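Side-chain contacts in lipase-specific foldase (PDB 2ES4), which assists the folding of the extracellular lipase as that enzyme passes through the periplasm: residues B[277-282]-B[322-327]; B[251-256]-B[271-276]; B[234-239]-B[259-264]; B[284-289]-B[308-313]. One frame throughout, in Å; residues are numbered along the deposited sequence.

Contact 1 of 4, residues B[277-282]-B[322-327]; sequences EAWQTR and IRAASL
The indole of Trp279 and the guanidinium of Arg323 lie one on the other, their planes only 6° apart and their centres 3.8 Å from each other. Arg323 NH1 sits over one indole face, 3.5 Å from Trp279 NE1; both are donors, so no hydrogen bond forms. With the planes nearly parallel and the guanidinium over the five-membered ring, this is a cation-pi stack. At the edge of the indole come Leu327 CD2, 3.7 Å from Trp279 NE1, and the backbone N of Ala324, 4.0 Å from Trp279 CH2. Here the middle of the long helix 263-294 meets the last helix, 320-328, in an all-helical fold, their segments crossing at -67° with axes 12.4 Å apart. Trp279 bridges the gap and accounts for most of the area buried.

With CG anti to the backbone N (chi1 -163°) and the chain extended as far as NE, Arg323 runs over the ring system: its methylenes cover the six-membered ring before the guanidinium reaches the five-membered one. One face of the guanidinium thus rests on the indole, while Arg323 NH2 forms a salt bridge with an acidic side chain of the other protein chain, probably the client lipase. Phe315, in the connection before helix 320-328, also meets the Trp279 ring. Arg282, whose NH2 lies in the indole plane at its edge, is engaged through NH1 with Glu320. Next to the guanidinium, over the same face, the methylene Arg323 CD approaches Trp279 CZ2 to 3.6 Å, a CH-pi contact with the six-membered ring.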
loop_
_atom_site.group_PDB
_atom_site.type_symbol
_atom_site.label_atom_id
_atom_site.label_comp_id
_atom_site.label_asym_id
_atom_site.label_seq_id
_atom_site.Cartn_x
_atom_site.Cartn_y
_atom_site.Cartn_z
ATOM N N GLU B 277 30.113 1.660 -2.305
ATOM C CA GLU B 277 31.340 1.514 -3.079
ATOM C C GLU B 277 32.058 0.208 -2.756
ATOM O O GLU B 277 32.517 -0.485 -3.668
ATOM C CB GLU B 277 32.265 2.708 -2.870
ATOM C CG GLU B 277 31.776 3.955 -3.590
ATOM C CD GLU B 277 32.731 5.127 -3.493
ATOM O OE1 GLU B 277 33.940 4.917 -3.244
ATOM O OE2 GLU B 277 32.263 6.270 -3.679
ATOM N N ALA B 278 32.065 -0.164 -1.474
ATOM C CA ALA B 278 32.699 -1.406 -1.026
ATOM C C ALA B 278 31.929 -2.604 -1.558
ATOM O O ALA B 278 32.533 -3.591 -1.987
ATOM C CB ALA B 278 32.759 -1.463 0.467
ATOM N N TRP B 279 30.600 -2.493 -1.563
ATOM C CA TRP B 279 29.747 -3.554 -2.086
ATOM C C TRP B 279 30.032 -3.755 -3.572
ATOM O O TRP B 279 30.196 -4.892 -4.024
ATOM C CB TRP B 279 28.257 -3.234 -1.865
ATOM C CG TRP B 279 27.312 -4.050 -2.730
ATOM C CD1 TRP B 279 26.649 -3.621 -3.847
ATOM C CD2 TRP B 279 26.988 -5.438 -2.578
ATOM N NE1 TRP B 279 25.940 -4.655 -4.408
ATOM C CE2 TRP B 279 26.127 -5.783 -3.653
ATOM C CE3 TRP B 279 27.341 -6.431 -1.640
ATOM C CZ2 TRP B 279 25.608 -7.086 -3.821
ATOM C CZ3 TRP B 279 26.824 -7.734 -1.802
ATOM C CH2 TRP B 279 25.965 -8.045 -2.890
ATOM N N GLN B 280 30.062 -2.653 -4.323
ATOM C CA GLN B 280 30.324 -2.716 -5.759
ATOM C C GLN B 280 31.664 -3.372 -6.049
ATOM O O GLN B 280 31.752 -4.224 -6.925
ATOM C CB GLN B 280 30.274 -1.329 -6.388
ATOM C CG GLN B 280 28.875 -0.729 -6.445
ATOM C CD GLN B 280 28.883 0.727 -6.876
ATOM O OE1 GLN B 280 29.405 1.070 -7.940
ATOM N NE2 GLN B 280 28.295 1.593 -6.054
ATOM N N THR B 281 32.678 -3.038 -5.252
ATOM C CA THR B 281 34.009 -3.615 -5.419
ATOM C C THR B 281 34.006 -5.117 -5.133
ATOM O O THR B 281 34.583 -5.901 -5.898
ATOM C CB THR B 281 35.035 -2.915 -4.517
ATOM O OG1 THR B 281 35.159 -1.547 -4.915
ATOM C CG2 THR B 281 36.408 -3.589 -4.599
ATOM N N ARG B 282 33.348 -5.510 -4.043
ATOM C CA ARG B 282 33.267 -6.918 -3.669
ATOM C C ARG B 282 32.450 -7.726 -4.667
ATOM O O ARG B 282 32.830 -8.848 -5.010
ATOM C CB ARG B 282 32.696 -7.079 -2.262
ATOM C CG ARG B 282 33.614 -6.541 -1.163
ATOM C CD ARG B 282 33.058 -6.779 0.241
ATOM N NE ARG B 282 31.887 -5.953 0.553
ATOM C CZ ARG B 282 30.636 -6.406 0.640
ATOM N NH1 ARG B 282 30.365 -7.691 0.427
ATOM N NH2 ARG B 282 29.654 -5.573 0.960
ATOM N N ILE B 322 21.972 -13.534 -1.194
ATOM C CA ILE B 322 20.707 -13.407 -1.907
ATOM C C ILE B 322 20.768 -12.204 -2.839
ATOM O O ILE B 322 20.282 -12.267 -3.971
ATOM C CB ILE B 322 19.518 -13.266 -0.929
ATOM C CG1 ILE B 322 19.344 -14.570 -0.144
ATOM C CG2 ILE B 322 18.233 -12.920 -1.686
ATOM C CD1 ILE B 322 18.172 -14.578 0.818
ATOM N N ARG B 323 21.394 -11.125 -2.370
ATOM C CA ARG B 323 21.524 -9.919 -3.174
ATOM C C ARG B 323 22.412 -10.138 -4.383
ATOM O O ARG B 323 22.099 -9.663 -5.476
ATOM C CB ARG B 323 22.070 -8.754 -2.352
ATOM C CG ARG B 323 21.833 -7.412 -3.031
ATOM C CD ARG B 323 22.434 -6.259 -2.267
ATOM N NE ARG B 323 22.289 -5.012 -3.017
ATOM C CZ ARG B 323 22.962 -3.893 -2.762
ATOM N NH1 ARG B 323 23.841 -3.847 -1.768
ATOM N NH2 ARG B 323 22.752 -2.814 -3.503
ATOM N N ALA B 324 23.505 -10.872 -4.195
ATOM C CA ALA B 324 24.415 -11.153 -5.300
ATOM C C ALA B 324 23.705 -12.005 -6.353
ATOM O O ALA B 324 23.904 -11.800 -7.550
ATOM C CB ALA B 324 25.648 -11.846 -4.806
ATOM N N ALA B 325 22.826 -12.904 -5.901
ATOM C CA ALA B 325 22.051 -13.768 -6.803
ATOM C C ALA B 325 21.134 -12.911 -7.661
ATOM O O ALA B 325 21.003 -13.146 -8.867
ATOM C CB ALA B 325 21.246 -14.790 -6.014
ATOM N N SER B 326 20.565 -11.873 -7.042
ATOM C CA SER B 326 19.694 -10.923 -7.726
ATOM C C SER B 326 20.473 -10.167 -8.793
ATOM O O SER B 326 20.028 -10.084 -9.935
ATOM C CB SER B 326 19.086 -9.932 -6.736
ATOM O OG SER B 326 18.475 -8.843 -7.414
ATOM N N LEU B 327 21.637 -9.639 -8.422
ATOM C CA LEU B 327 22.467 -8.913 -9.375
ATOM C C LEU B 327 22.951 -9.781 -10.529
ATOM O O LEU B 327 23.080 -9.305 -11.655
ATOM C CB LEU B 327 23.634 -8.219 -8.688
ATOM C CG LEU B 327 23.412 -6.790 -8.182
ATOM C CD1 LEU B 327 22.143 -6.695 -7.371
ATOM C CD2 LEU B 327 24.611 -6.319 -7.381
#

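Contact 2 of 4, residues B[251-256]-B[271-276]; sequences DQMRAQ and QMQQDD
Met253 lays its terminal methyl against the aliphatic part of Gln273, with Met253 CE 3.5 Å from Gln273 CG and 3.7 Å from Gln273 CD. The two chains cross at about a right angle. Bends at chi2 (67°) and chi3 (85°) curl the thioether, bringing Met253 CE round to the glutamine while Met253 CG stays 3.9 Å from Gln273 CG. A second methyl comes from the residue just before the glutamine: Met272 CE lies within 4.1 Å of Met253 CE.

Gln273 is buried, but its amide nitrogen has a polar partner, because the bend at chi2 carries NE2 to the carbonyl O of Ala248. The same side chain thus offers its CG to the methionine and its nitrogen to the connection that precedes helix 250-258. Leu243 packs on Met253, and Ile240 and Gln244 on Met272, all from helix 221-245.

Away from the methyl groups, a water links the two helices. It accepts from Arg254 NH2 at 2.9 Å and donates to Gln274 OE1 at 2.8 Å, which joins two side chains that do not touch directly. The guanidinium is further fixed by a salt bridge within its own helix, Arg254 NH1 to Asp251 OD1 at 2.7 Å; Asp251 OD1 uses its anti lone pair and lies almost in the guanidinium plane. With Met253 and Met272 as the apolar residues at the centre, the short helix 250-258 folds against helix 263-294, which follows it, and against the end of helix 221-245, as in the compact packing of consecutive helices in an all-helical protein.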
loop_
_atom_site.group_PDB
_atom_site.type_symbol
_atom_site.label_atom_id
_atom_site.label_comp_id
_atom_site.label_asym_id
_atom_site.label_seq_id
_atom_site.Cartn_x
_atom_site.Cartn_y
_atom_site.Cartn_z
ATOM N N ASP B 251 33.464 11.816 0.360
ATOM C CA ASP B 251 33.875 13.134 0.856
ATOM C C ASP B 251 32.975 14.242 0.329
ATOM O O ASP B 251 32.608 15.149 1.079
ATOM C CB ASP B 251 35.330 13.451 0.489
ATOM C CG ASP B 251 36.334 12.652 1.305
ATOM O OD1 ASP B 251 36.071 12.362 2.492
ATOM O OD2 ASP B 251 37.406 12.318 0.755
ATOM N N GLN B 252 32.598 14.153 -0.948
ATOM C CA GLN B 252 31.721 15.151 -1.560
ATOM C C GLN B 252 30.323 15.059 -0.965
ATOM O O GLN B 252 29.681 16.083 -0.707
ATOM C CB GLN B 252 31.636 14.958 -3.064
ATOM C CG GLN B 252 32.941 15.171 -3.799
ATOM C CD GLN B 252 32.811 14.897 -5.280
ATOM O OE1 GLN B 252 32.265 13.873 -5.692
ATOM N NE2 GLN B 252 33.304 15.823 -6.095
ATOM N N MET B 253 29.872 13.828 -0.729
ATOM C CA MET B 253 28.563 13.574 -0.131
ATOM C C MET B 253 28.531 14.203 1.261
ATOM O O MET B 253 27.615 14.950 1.580
ATOM C CB MET B 253 28.307 12.072 -0.026
ATOM C CG MET B 253 27.013 11.694 0.681
ATOM S SD MET B 253 25.504 12.144 -0.185
ATOM C CE MET B 253 25.334 10.746 -1.277
ATOM N N ARG B 254 29.577 13.951 2.046
ATOM C CA ARG B 254 29.679 14.497 3.393
ATOM C C ARG B 254 29.680 16.021 3.383
ATOM O O ARG B 254 28.917 16.636 4.115
ATOM C CB ARG B 254 30.948 14.014 4.085
ATOM C CG ARG B 254 31.049 14.432 5.563
ATOM C CD ARG B 254 32.390 14.087 6.190
ATOM N NE ARG B 254 32.717 12.662 6.093
ATOM C CZ ARG B 254 33.631 12.155 5.269
ATOM N NH1 ARG B 254 34.321 12.955 4.462
ATOM N NH2 ARG B 254 33.842 10.848 5.234
ATOM N N ALA B 255 30.504 16.610 2.517
ATOM C CA ALA B 255 30.623 18.066 2.412
ATOM C C ALA B 255 29.324 18.770 2.051
ATOM O O ALA B 255 28.905 19.703 2.744
ATOM C CB ALA B 255 31.707 18.437 1.423
ATOM N N GLN B 256 28.667 18.289 0.999
ATOM C CA GLN B 256 27.416 18.879 0.550
ATOM C C GLN B 256 26.260 18.703 1.533
ATOM O O GLN B 256 25.499 19.643 1.783
ATOM C CB GLN B 256 27.031 18.346 -0.830
ATOM C CG GLN B 256 25.804 19.029 -1.439
ATOM C CD GLN B 256 25.929 20.543 -1.461
ATOM O OE1 GLN B 256 26.924 21.087 -1.949
ATOM N NE2 GLN B 256 24.943 21.226 -0.885
ATOM N N GLN B 271 28.912 7.428 4.933
ATOM C CA GLN B 271 29.109 6.012 5.239
ATOM C C GLN B 271 28.291 5.163 4.271
ATOM O O GLN B 271 28.750 4.110 3.826
ATOM C CB GLN B 271 28.708 5.684 6.677
ATOM C CG GLN B 271 29.051 4.249 7.111
ATOM C CD GLN B 271 30.542 3.953 7.031
ATOM O OE1 GLN B 271 31.338 4.544 7.758
ATOM N NE2 GLN B 271 30.925 3.059 6.126
ATOM N N MET B 272 27.093 5.647 3.935
ATOM C CA MET B 272 26.214 4.954 2.991
ATOM C C MET B 272 26.921 4.832 1.639
ATOM O O MET B 272 26.921 3.757 1.032
ATOM C CB MET B 272 24.900 5.715 2.822
ATOM C CG MET B 272 23.968 5.132 1.761
ATOM S SD MET B 272 22.652 6.266 1.326
ATOM C CE MET B 272 23.554 7.377 0.283
ATOM N N GLN B 273 27.554 5.922 1.200
ATOM C CA GLN B 273 28.294 5.921 -0.063
ATOM C C GLN B 273 29.456 4.954 -0.017
ATOM O O GLN B 273 29.681 4.202 -0.970
ATOM C CB GLN B 273 28.829 7.308 -0.412
ATOM C CG GLN B 273 27.824 8.259 -1.002
ATOM C CD GLN B 273 27.141 7.728 -2.254
ATOM O OE1 GLN B 273 26.204 6.937 -2.170
ATOM N NE2 GLN B 273 27.590 8.183 -3.416
ATOM N N GLN B 274 30.160 4.952 1.115
ATOM C CA GLN B 274 31.301 4.063 1.320
ATOM C C GLN B 274 30.879 2.597 1.318
ATOM O O GLN B 274 31.581 1.754 0.752
ATOM C CB GLN B 274 32.027 4.392 2.624
ATOM C CG GLN B 274 32.705 5.730 2.598
ATOM C CD GLN B 274 33.502 6.061 3.827
ATOM O OE1 GLN B 274 32.965 6.121 4.929
ATOM N NE2 GLN B 274 34.799 6.295 3.645
ATOM N N ASP B 275 29.724 2.307 1.924
ATOM C CA ASP B 275 29.187 0.944 1.966
ATOM C C ASP B 275 28.831 0.482 0.553
ATOM O O ASP B 275 29.116 -0.660 0.183
ATOM C CB ASP B 275 27.929 0.860 2.838
ATOM C CG ASP B 275 28.203 1.095 4.317
ATOM O OD1 ASP B 275 29.370 1.295 4.710
ATOM O OD2 ASP B 275 27.230 1.094 5.099
ATOM N N ASP B 276 28.241 1.385 -0.235
ATOM C CA ASP B 276 27.858 1.084 -1.617
ATOM C C ASP B 276 29.072 0.850 -2.497
ATOM O O ASP B 276 29.071 -0.062 -3.320
ATOM C CB ASP B 276 27.009 2.203 -2.223
ATOM C CG ASP B 276 25.584 2.218 -1.695
ATOM O OD1 ASP B 276 25.148 1.230 -1.066
ATOM O OD2 ASP B 276 24.888 3.230 -1.923
HETATM O O HOH W 1 32.830 8.439 6.524
#

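Contact 3 of 4, residues B[234-239]-B[259-264]; sequences QDAVTK and QTLGPE
Ala236 and Leu261 make the apolar centre of this contact, Ala236 CB meeting Leu261 CD2 at 3.6 Å. Both leucine methyls rest on Ala236: the other, Leu261 CD1, lies 3.7 Å from the carbonyl O of Ala236. One turn along helix 221-245, Lys239 comes tip to tip with Thr260. Its methylene Lys239 CE does the touching, 3.4 Å from Thr260 OG1 and 3.5 Å from Thr260 CB, the latter tighter than an ordinary carbon-carbon contact. The turn at chi3 (70°) places CE on the threonine, and that at chi4 (63°) sets Lys239 NZ near the methyl, 3.9 Å from Thr260 CG2. No hydrogen bond joins the two segments.

Beyond this first shell, the threonine is held from behind. Thr260 OG1 stands between its own backbone N and carbonyl carbon (chi1 54°) and is hydrogen-bonded to the backbone oxygens of Gln256 and Ile257, fastening the connection to the last turn of helix 250-258. Gln259 is the first residue to leave that helix. On the other side, Gln234 NE2 donates to Thr238 OG1, and Gln234 OE1 is hydrogen-bonded to an aromatic side chain of the other protein chain. This is a helix-to-helix connection packed onto an earlier helix of an all-helical fold, closed by Gly262 at the N-cap, with a backbone conformation that itself calls for glycine, and by Pro263 in the first turn of helix 263-294.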
loop_
_atom_site.group_PDB
_atom_site.type_symbol
_atom_site.label_atom_id
_atom_site.label_comp_id
_atom_site.label_asym_id
_atom_site.label_seq_id
_atom_site.Cartn_x
_atom_site.Cartn_y
_atom_site.Cartn_z
ATOM N N GLN B 234 10.648 14.766 2.656
ATOM C CA GLN B 234 11.110 14.045 1.475
ATOM C C GLN B 234 12.285 14.725 0.776
ATOM O O GLN B 234 13.153 14.048 0.216
ATOM C CB GLN B 234 9.952 13.834 0.491
ATOM C CG GLN B 234 10.335 13.204 -0.867
ATOM C CD GLN B 234 11.040 11.857 -0.737
ATOM O OE1 GLN B 234 10.579 10.969 -0.021
ATOM N NE2 GLN B 234 12.177 11.712 -1.413
ATOM N N ASP B 235 12.302 16.055 0.792
ATOM C CA ASP B 235 13.373 16.811 0.152
ATOM C C ASP B 235 14.758 16.502 0.704
ATOM O O ASP B 235 15.729 16.517 -0.044
ATOM C CB ASP B 235 13.106 18.312 0.203
ATOM C CG ASP B 235 12.262 18.792 -0.969
ATOM O OD1 ASP B 235 12.708 18.641 -2.127
ATOM O OD2 ASP B 235 11.157 19.324 -0.738
ATOM N N ALA B 236 14.832 16.166 1.992
ATOM C CA ALA B 236 16.102 15.813 2.629
ATOM C C ALA B 236 16.601 14.511 2.014
ATOM O O ALA B 236 17.778 14.384 1.673
ATOM C CB ALA B 236 15.919 15.649 4.120
ATOM N N VAL B 237 15.679 13.571 1.820
ATOM C CA VAL B 237 16.000 12.284 1.203
ATOM C C VAL B 237 16.435 12.517 -0.247
ATOM O O VAL B 237 17.420 11.937 -0.700
ATOM C CB VAL B 237 14.779 11.330 1.226
ATOM C CG1 VAL B 237 15.082 10.040 0.488
ATOM C CG2 VAL B 237 14.376 11.038 2.651
ATOM N N THR B 238 15.720 13.399 -0.948
ATOM C CA THR B 238 16.026 13.719 -2.343
ATOM C C THR B 238 17.415 14.332 -2.520
ATOM O O THR B 238 18.082 14.059 -3.519
ATOM C CB THR B 238 14.971 14.665 -2.955
ATOM O OG1 THR B 238 13.683 14.046 -2.887
ATOM C CG2 THR B 238 15.284 14.981 -4.413
ATOM N N LYS B 239 17.856 15.137 -1.553
ATOM C CA LYS B 239 19.180 15.758 -1.631
ATOM C C LYS B 239 20.269 14.692 -1.643
ATOM O O LYS B 239 21.225 14.780 -2.415
ATOM C CB LYS B 239 19.416 16.697 -0.459
ATOM C CG LYS B 239 18.448 17.864 -0.390
ATOM C CD LYS B 239 18.818 18.826 0.708
ATOM C CE LYS B 239 20.077 19.524 0.328
ATOM N NZ LYS B 239 19.972 20.364 -0.884
ATOM N N GLN B 259 26.418 20.896 4.888
ATOM C CA GLN B 259 25.981 22.284 4.809
ATOM C C GLN B 259 24.503 22.474 4.493
ATOM O O GLN B 259 24.068 23.586 4.187
ATOM C CB GLN B 259 26.854 23.079 3.836
ATOM C CG GLN B 259 26.829 22.594 2.402
ATOM C CD GLN B 259 27.655 23.462 1.488
ATOM O OE1 GLN B 259 28.836 23.707 1.743
ATOM N NE2 GLN B 259 27.040 23.940 0.410
ATOM N N THR B 260 23.735 21.383 4.533
ATOM C CA THR B 260 22.301 21.451 4.277
ATOM C C THR B 260 21.512 20.702 5.345
ATOM O O THR B 260 20.643 21.282 5.997
ATOM C CB THR B 260 21.934 20.922 2.891
ATOM O OG1 THR B 260 22.458 19.600 2.708
ATOM C CG2 THR B 260 22.459 21.841 1.781
ATOM N N LEU B 261 21.844 19.430 5.553
ATOM C CA LEU B 261 21.158 18.609 6.552
ATOM C C LEU B 261 21.869 18.526 7.892
ATOM O O LEU B 261 21.283 18.073 8.879
ATOM C CB LEU B 261 20.918 17.196 6.013
ATOM C CG LEU B 261 20.120 17.073 4.713
ATOM C CD1 LEU B 261 19.921 15.602 4.382
ATOM C CD2 LEU B 261 18.780 17.780 4.861
ATOM N N GLY B 262 23.125 18.959 7.931
ATOM C CA GLY B 262 23.873 18.906 9.172
ATOM C C GLY B 262 24.918 17.809 9.165
ATOM O O GLY B 262 24.805 16.850 8.384
ATOM N N PRO B 263 25.937 17.900 10.043
ATOM C CA PRO B 263 27.023 16.915 10.142
ATOM C C PRO B 263 26.652 15.472 10.494
ATOM O O PRO B 263 27.333 14.543 10.053
ATOM C CB PRO B 263 27.958 17.542 11.176
ATOM C CG PRO B 263 27.043 18.341 12.000
ATOM C CD PRO B 263 26.138 18.986 11.022
ATOM N N GLU B 264 25.575 15.279 11.259
ATOM C CA GLU B 264 25.148 13.929 11.639
ATOM C C GLU B 264 24.628 13.165 10.430
ATOM O O GLU B 264 25.042 12.030 10.185
ATOM C CB GLU B 264 24.082 13.974 12.724
ATOM C CG GLU B 264 24.613 14.421 14.071
ATOM C CD GLU B 264 23.503 14.754 15.042
ATOM O OE1 GLU B 264 22.814 15.775 14.833
ATOM O OE2 GLU B 264 23.320 13.995 16.014
#

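Contact 4 of 4, residues B[284-289]-B[308-313]; sequences QAYAAE and AQLRQQ
Tyr286 carries CG anti to its backbone nitrogen (chi1 152°), and Leu310 likewise, which sends ring and isobutyl group into the space between the two helices. There Tyr286 CE1 meets Leu310 CD2 at 3.7 Å, the two side chains slanting across each other. The helices, 263-294 and 300-314, form an antiparallel helical hairpin; in these segments they run at 151° to each other, with axes 10.7 Å apart. The same leucine methyl also touches the next turn of the first helix, Leu310 CD2 lying 3.7 Å from Glu289 CB, and so fits between tyrosine and glutamate. The carboxylate of Glu289 forms a salt bridge with Arg292, and the CB of this glutamate is the part that meets the leucine.

Around the ring, Phe315 meets Tyr286 edge-to-face, and Ile307 and Thr314 add contacts from the second helix and its end. The phenol oxygen lies deep and is satisfied by a hydrogen bond with Asp328 OD2, from the end of helix 320-328, which ties a third helix to the hairpin. Arg311 passes beside the phenol, its guanidinium plane inclined 62° to the ring, and packs on Ala324 and Ala325 as well. Its own link to Asp328 is only a long, weak ion pair. The arginine chain lies close along the phenol: Arg311 CG is 3.2 Å from Tyr286 OH and 3.4 Å from Tyr286 CZ.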
loop_
_atom_site.group_PDB
_atom_site.type_symbol
_atom_site.label_atom_id
_atom_site.label_comp_id
_atom_site.label_asym_id
_atom_site.label_seq_id
_atom_site.Cartn_x
_atom_site.Cartn_y
_atom_site.Cartn_z
ATOM N N GLN B 284 32.032 -6.982 -7.875
ATOM C CA GLN B 284 32.814 -7.046 -9.109
ATOM C C GLN B 284 33.928 -8.092 -9.040
ATOM O O GLN B 284 34.213 -8.758 -10.039
ATOM C CB GLN B 284 33.392 -5.681 -9.466
ATOM C CG GLN B 284 32.347 -4.661 -9.897
ATOM N N ALA B 285 34.528 -8.257 -7.859
ATOM C CA ALA B 285 35.592 -9.252 -7.661
ATOM C C ALA B 285 34.973 -10.641 -7.729
ATOM O O ALA B 285 35.514 -11.545 -8.370
ATOM C CB ALA B 285 36.283 -9.049 -6.329
ATOM N N TYR B 286 33.803 -10.781 -7.112
ATOM C CA TYR B 286 33.070 -12.033 -7.132
ATOM C C TYR B 286 32.687 -12.366 -8.580
ATOM O O TYR B 286 32.795 -13.517 -8.994
ATOM C CB TYR B 286 31.816 -11.921 -6.262
ATOM C CG TYR B 286 30.679 -12.826 -6.685
ATOM C CD1 TYR B 286 30.728 -14.211 -6.442
ATOM C CD2 TYR B 286 29.589 -12.310 -7.415
ATOM C CE1 TYR B 286 29.724 -15.059 -6.928
ATOM C CE2 TYR B 286 28.585 -13.145 -7.905
ATOM C CZ TYR B 286 28.662 -14.515 -7.661
ATOM O OH TYR B 286 27.682 -15.338 -8.143
ATOM N N ALA B 287 32.194 -11.362 -9.307
ATOM C CA ALA B 287 31.770 -11.532 -10.700
ATOM C C ALA B 287 32.843 -12.157 -11.587
ATOM O O ALA B 287 32.523 -12.959 -12.464
ATOM C CB ALA B 287 31.307 -10.215 -11.284
ATOM N N ALA B 288 34.107 -11.814 -11.334
ATOM C CA ALA B 288 35.227 -12.375 -12.096
ATOM C C ALA B 288 35.377 -13.865 -11.796
ATOM O O ALA B 288 35.620 -14.666 -12.702
ATOM C CB ALA B 288 36.511 -11.646 -11.779
ATOM N N GLU B 289 35.187 -14.229 -10.526
ATOM C CA GLU B 289 35.267 -15.621 -10.087
ATOM C C GLU B 289 34.072 -16.412 -10.589
ATOM O O GLU B 289 34.199 -17.584 -10.956
ATOM C CB GLU B 289 35.340 -15.702 -8.560
ATOM C CG GLU B 289 36.709 -15.426 -7.974
ATOM C CD GLU B 289 37.731 -16.469 -8.377
ATOM O OE1 GLU B 289 38.394 -16.269 -9.415
ATOM O OE2 GLU B 289 37.858 -17.494 -7.673
ATOM N N ALA B 308 26.360 -20.984 -6.929
ATOM C CA ALA B 308 25.612 -20.773 -5.691
ATOM C C ALA B 308 26.529 -20.971 -4.490
ATOM O O ALA B 308 26.484 -20.198 -3.528
ATOM C CB ALA B 308 24.426 -21.712 -5.610
ATOM N N GLN B 309 27.407 -21.966 -4.593
ATOM C CA GLN B 309 28.368 -22.270 -3.541
ATOM C C GLN B 309 29.372 -21.133 -3.393
ATOM O O GLN B 309 29.660 -20.706 -2.275
ATOM C CB GLN B 309 29.092 -23.578 -3.846
ATOM C CG GLN B 309 30.164 -23.954 -2.838
ATOM C CD GLN B 309 30.771 -25.305 -3.114
ATOM O OE1 GLN B 309 31.329 -25.547 -4.186
ATOM N NE2 GLN B 309 30.664 -26.203 -2.143
ATOM N N LEU B 310 29.882 -20.639 -4.522
ATOM C CA LEU B 310 30.834 -19.532 -4.515
ATOM C C LEU B 310 30.193 -18.304 -3.878
ATOM O O LEU B 310 30.835 -17.614 -3.091
ATOM C CB LEU B 310 31.288 -19.188 -5.938
ATOM C CG LEU B 310 32.150 -17.927 -6.085
ATOM C CD1 LEU B 310 33.501 -18.111 -5.411
ATOM C CD2 LEU B 310 32.311 -17.579 -7.529
ATOM N N ARG B 311 28.921 -18.063 -4.197
ATOM C CA ARG B 311 28.192 -16.927 -3.639
ATOM C C ARG B 311 28.060 -17.046 -2.131
ATOM O O ARG B 311 28.307 -16.081 -1.411
ATOM C CB ARG B 311 26.806 -16.825 -4.240
ATOM C CG ARG B 311 26.627 -15.690 -5.183
ATOM C CD ARG B 311 25.197 -15.423 -5.564
ATOM N NE ARG B 311 24.566 -16.461 -6.371
ATOM C CZ ARG B 311 23.886 -17.489 -5.872
ATOM N NH1 ARG B 311 23.748 -17.633 -4.555
ATOM N NH2 ARG B 311 23.375 -18.395 -6.689
ATOM N N GLN B 312 27.716 -18.249 -1.667
ATOM C CA GLN B 312 27.565 -18.534 -0.240
ATOM C C GLN B 312 28.855 -18.385 0.544
ATOM O O GLN B 312 28.832 -17.998 1.711
ATOM C CB GLN B 312 27.009 -19.944 -0.029
ATOM C CG GLN B 312 25.517 -20.014 0.276
ATOM C CD GLN B 312 24.641 -19.525 -0.864
ATOM O OE1 GLN B 312 24.575 -18.328 -1.146
ATOM N NE2 GLN B 312 23.961 -20.452 -1.526
ATOM N N GLN B 313 29.978 -18.679 -0.103
ATOM C CA GLN B 313 31.280 -18.575 0.550
ATOM C C GLN B 313 31.840 -17.161 0.522
ATOM O O GLN B 313 32.565 -16.757 1.432
ATOM C CB GLN B 313 32.281 -19.529 -0.100
ATOM C CG GLN B 313 31.846 -20.984 -0.091
ATOM C CD GLN B 313 32.784 -21.881 -0.871
ATOM O OE1 GLN B 313 33.124 -21.602 -2.023
ATOM N NE2 GLN B 313 33.202 -22.973 -0.247
#

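How the contacts relate
From the N terminus, helix 221-245 offers 234-239, and contact 3 closes the first loop when 259-264 returns to it. Contact 2 opens within that loop, at 251-256, and closes after it, at 271-276, so the two cross and bind helices 221-245, 250-258 and 263-294 into one junction. Contact 1 then opens at 277, immediately after contact 2, and closes only at 322-327; contact 4 falls wholly within its span, pairing helix 263-294 with helix 300-314. Contacts 1 and 4 touch through Arg311 on Ala324 and Ala325. Helix 263-294 serves all four contacts, joining two separate clusters, with contacts 3 and 4 about 36 Å apart between centres.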